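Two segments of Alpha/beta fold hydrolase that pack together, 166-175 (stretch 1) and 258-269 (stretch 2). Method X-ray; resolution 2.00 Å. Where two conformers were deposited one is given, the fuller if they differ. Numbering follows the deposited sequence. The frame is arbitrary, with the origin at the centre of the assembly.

Stretch 1, residues 166-175: MPARKSELFE
Stretch 2 258-269: DRVLDVSSIEVM

The exposed NH groups of a helix's first turn often draw in acceptors from neighbouring loops, and this contact within an alpha/beta fold hydrolase is a compact example. Its strongest element is a two-pronged salt bridge: Arg259 NE donates to Glu172 OE1 at 2.8 Å and Arg259 NH2 to Glu172 OE2 at 2.9 Å. Glu172 is extended (chi1 t, chi2 t), whereas Arg259 folds through m, t and p at chi1 to chi3 to bring its guanidinium alongside.

Beside it lies the helix start. Ser171, the N-cap (phi/psi -72/164, chi1 p), has a hydroxyl with two roles: Ser171 OG donates to Val260 O at 2.7 Å and accepts from Phe174 N at 3.3 Å, so the cap also ties the helix to the loop. Two residues on, Leu173 N donates to Arg259 O at 3.2 Å, while Glu172 N lies 3.0 Å from the same Arg259 O. From Glu172 to Glu175 the backbone is helical, with Glu175 N bonded to Ser171 O at 2.9 Å.

The loop offering these carbonyls is itself braced. Asp258 OD1 accepts from Val260 N at 2.8 Å and from Leu261 N at 2.9 Å. Leu261 is extended (-133/130), as is Asp262 (-81/143), which opens a type I turn through Val263 (-58/-24) and Ser264 (-65/-10) to Ser265. Asp262 (chi1 t) caps it: Asp262 OD2 accepts from Ser264 N at 3.0 Å and from Ser264 OG at 2.9 Å. Ser265 N and Ser265 OG both donate to Asp262 O, at 2.9 and 2.8 Å.

Ser264 (chi1 p) then links the turn to the other stretch, its OG accepting a weak bond from Arg169 N at 3.3 Å. A water accepts from Ala168 N at 2.9 Å and donates to Ser264 O at 2.8 Å, bridging the two backbones.

The stretches run in opposite senses: CA atoms pair Pro167 with Ser265 (4.8 Å), Ser171 with Asp262 (5.2 Å), Leu173 with Val260 (4.9 Å) and Glu172 with Arg259 (5.2 Å). Apolar packing completes the 621 Å² of buried surface. Leu173 (t, p) sets CD2 3.9 Å from CG1 of Val260 (chi1 t), and Phe174 (chi1 m, chi2 -69°) brings CE2 to 3.8 Å from CD2 of Leu261 (m, t). At the far end, the C-gamma endo ring of Pro167 meets the turn and the helix after it, with Pro167 CB 3.1 Å from Ser264 OG and Pro167 CA 3.8 Å from CG2 of Val268 (chi1 t).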

# COMPACT_ATOMS: atom_id res chain seq x y z
N MET A 166 15.64 -9.95 -6.65
CA MET A 166 16.66 -9.24 -7.42
C MET A 166 16.65 -9.72 -8.87
O MET A 166 17.25 -10.74 -9.19
CB MET A 166 18.04 -9.44 -6.79
CG MET A 166 18.29 -8.57 -5.56
SD MET A 166 19.84 -8.94 -4.69
CE MET A 166 19.34 -10.37 -3.72
N PRO A 167 15.95 -8.99 -9.75
CA PRO A 167 15.76 -9.35 -11.16
C PRO A 167 16.93 -8.93 -12.06
O PRO A 167 17.84 -8.22 -11.61
CB PRO A 167 14.50 -8.58 -11.55
CG PRO A 167 14.44 -7.42 -10.60
CD PRO A 167 15.40 -7.66 -9.46
N ALA A 168 16.87 -9.36 -13.31
CA ALA A 168 17.95 -9.14 -14.27
C ALA A 168 18.15 -7.66 -14.60
O ALA A 168 19.27 -7.21 -14.75
CB ALA A 168 17.68 -9.93 -15.54
N ARG A 169 17.05 -6.92 -14.73
CA ARG A 169 17.15 -5.49 -15.04
C ARG A 169 17.06 -4.65 -13.76
O ARG A 169 16.18 -4.85 -12.93
CB ARG A 169 16.05 -5.08 -16.02
CG ARG A 169 16.13 -3.63 -16.49
CD ARG A 169 14.94 -3.25 -17.36
N LYS A 170 17.98 -3.70 -13.63
CA LYS A 170 18.01 -2.79 -12.49
C LYS A 170 16.97 -1.69 -12.70
O LYS A 170 16.98 -1.00 -13.72
CB LYS A 170 19.42 -2.18 -12.33
CG LYS A 170 19.74 -1.57 -10.97
CD LYS A 170 21.23 -1.14 -10.93
CE LYS A 170 21.69 -0.80 -9.53
NZ LYS A 170 23.19 -0.58 -9.43
N SER A 171 16.07 -1.52 -11.74
CA SER A 171 15.02 -0.51 -11.88
C SER A 171 15.59 0.90 -11.73
O SER A 171 16.69 1.09 -11.24
CB SER A 171 13.91 -0.74 -10.85
OG SER A 171 14.37 -0.40 -9.55
N GLU A 172 14.80 1.88 -12.16
CA GLU A 172 15.19 3.28 -12.09
C GLU A 172 15.36 3.69 -10.62
O GLU A 172 16.20 4.54 -10.31
CB GLU A 172 14.17 4.15 -12.81
CG GLU A 172 14.56 5.60 -12.99
CD GLU A 172 13.56 6.36 -13.86
OE1 GLU A 172 12.89 5.71 -14.69
OE2 GLU A 172 13.44 7.59 -13.69
N LEU A 173 14.57 3.10 -9.72
CA LEU A 173 14.76 3.34 -8.28
C LEU A 173 16.13 2.88 -7.84
O LEU A 173 16.84 3.63 -7.16
CB LEU A 173 13.71 2.61 -7.43
CG LEU A 173 14.06 2.67 -5.93
CD1 LEU A 173 13.99 4.11 -5.40
CD2 LEU A 173 13.17 1.75 -5.08
N PHE A 174 16.49 1.66 -8.19
CA PHE A 174 17.77 1.13 -7.73
C PHE A 174 18.92 1.90 -8.37
O PHE A 174 19.95 2.08 -7.75
CB PHE A 174 17.86 -0.37 -7.99
CG PHE A 174 17.01 -1.20 -7.06
CD1 PHE A 174 17.33 -1.28 -5.71
CD2 PHE A 174 15.91 -1.89 -7.52
CE1 PHE A 174 16.54 -2.03 -4.84
CE2 PHE A 174 15.12 -2.65 -6.66
CZ PHE A 174 15.44 -2.71 -5.32
N GLU A 175 18.74 2.41 -9.59
CA GLU A 175 19.73 3.28 -10.23
C GLU A 175 19.89 4.57 -9.45
O GLU A 175 21.00 5.06 -9.21
CB GLU A 175 19.32 3.62 -11.67
CG GLU A 175 19.37 2.46 -12.64
CD GLU A 175 20.78 2.19 -13.13
OE1 GLU A 175 21.72 2.87 -12.65
OE2 GLU A 175 20.94 1.31 -14.01
N ASP A 258 6.68 -0.22 -14.81
CA ASP A 258 7.05 0.01 -13.41
C ASP A 258 8.52 0.46 -13.35
O ASP A 258 9.41 -0.27 -13.77
CB ASP A 258 6.84 -1.27 -12.59
CG ASP A 258 7.01 -1.06 -11.09
OD1 ASP A 258 7.71 -0.12 -10.66
OD2 ASP A 258 6.45 -1.88 -10.32
N ARG A 259 8.76 1.67 -12.84
CA ARG A 259 10.12 2.19 -12.76
C ARG A 259 10.73 1.93 -11.38
O ARG A 259 11.95 2.04 -11.20
CB ARG A 259 10.13 3.69 -13.06
CG ARG A 259 9.89 4.03 -14.53
CD ARG A 259 9.31 5.43 -14.71
NE ARG A 259 10.19 6.50 -14.27
CZ ARG A 259 9.90 7.79 -14.40
NH1 ARG A 259 8.76 8.14 -14.97
NH2 ARG A 259 10.75 8.73 -13.98
N VAL A 260 9.88 1.57 -10.43
CA VAL A 260 10.31 1.35 -9.05
C VAL A 260 10.88 -0.06 -8.85
O VAL A 260 11.95 -0.23 -8.28
CB VAL A 260 9.13 1.57 -8.07
CG1 VAL A 260 9.62 1.54 -6.63
CG2 VAL A 260 8.43 2.88 -8.38
N LEU A 261 10.14 -1.05 -9.31
CA LEU A 261 10.55 -2.46 -9.23
C LEU A 261 10.31 -3.09 -10.60
O LEU A 261 9.22 -2.94 -11.18
CB LEU A 261 9.77 -3.20 -8.15
CG LEU A 261 9.89 -2.63 -6.73
CD1 LEU A 261 8.94 -3.37 -5.81
CD2 LEU A 261 11.31 -2.74 -6.24
N ASP A 262 11.31 -3.77 -11.13
CA ASP A 262 11.27 -4.11 -12.55
C ASP A 262 10.41 -5.32 -12.86
O ASP A 262 10.38 -6.29 -12.10
CB ASP A 262 12.68 -4.34 -13.07
CG ASP A 262 12.74 -4.21 -14.57
OD1 ASP A 262 12.74 -3.06 -15.04
OD2 ASP A 262 12.71 -5.26 -15.26
N VAL A 263 9.71 -5.26 -14.00
CA VAL A 263 8.83 -6.35 -14.43
C VAL A 263 9.57 -7.68 -14.59
O VAL A 263 8.96 -8.74 -14.49
CB VAL A 263 8.11 -6.00 -15.77
CG1 VAL A 263 9.10 -5.92 -16.93
CG2 VAL A 263 6.97 -6.99 -16.06
N SER A 264 10.89 -7.63 -14.81
CA SER A 264 11.67 -8.86 -14.91
C SER A 264 11.70 -9.64 -13.58
O SER A 264 12.18 -10.78 -13.54
CB SER A 264 13.11 -8.56 -15.37
OG SER A 264 13.83 -7.77 -14.42
N SER A 265 11.20 -9.03 -12.51
CA SER A 265 10.97 -9.73 -11.24
C SER A 265 10.13 -11.00 -11.43
O SER A 265 10.29 -11.97 -10.70
CB SER A 265 10.27 -8.82 -10.23
OG SER A 265 11.09 -7.74 -9.81
N ILE A 266 9.20 -10.97 -12.38
CA ILE A 266 8.29 -12.09 -12.60
C ILE A 266 9.04 -13.35 -13.04
O ILE A 266 8.71 -14.46 -12.63
CB ILE A 266 7.20 -11.73 -13.63
CG1 ILE A 266 6.14 -10.84 -12.97
CG2 ILE A 266 6.49 -12.99 -14.18
CD1 ILE A 266 5.15 -10.27 -13.94
N GLU A 267 10.08 -13.17 -13.85
CA GLU A 267 10.88 -14.30 -14.32
C GLU A 267 11.67 -14.94 -13.18
O GLU A 267 11.97 -16.13 -13.22
CB GLU A 267 11.82 -13.87 -15.46
CG GLU A 267 11.15 -13.04 -16.55
CD GLU A 267 10.02 -13.79 -17.26
OE1 GLU A 267 10.03 -15.04 -17.28
OE2 GLU A 267 9.11 -13.12 -17.81
N VAL A 268 12.01 -14.16 -12.16
CA VAL A 268 12.67 -14.73 -10.99
C VAL A 268 11.67 -15.58 -10.20
O VAL A 268 11.98 -16.68 -9.77
CB VAL A 268 13.25 -13.63 -10.07
CG1 VAL A 268 13.70 -14.22 -8.74
CG2 VAL A 268 14.40 -12.91 -10.77
N MET A 269 10.45 -15.06 -10.02
CA MET A 269 9.49 -15.67 -9.10
C MET A 269 8.73 -16.86 -9.67
O MET A 269 8.37 -17.79 -8.95
CB MET A 269 8.50 -14.61 -8.63
CG MET A 269 9.14 -13.54 -7.76
SD MET A 269 7.89 -12.42 -7.10
CE MET A 269 7.44 -11.50 -8.57
O HOH W 1 14.86 -11.24 -14.06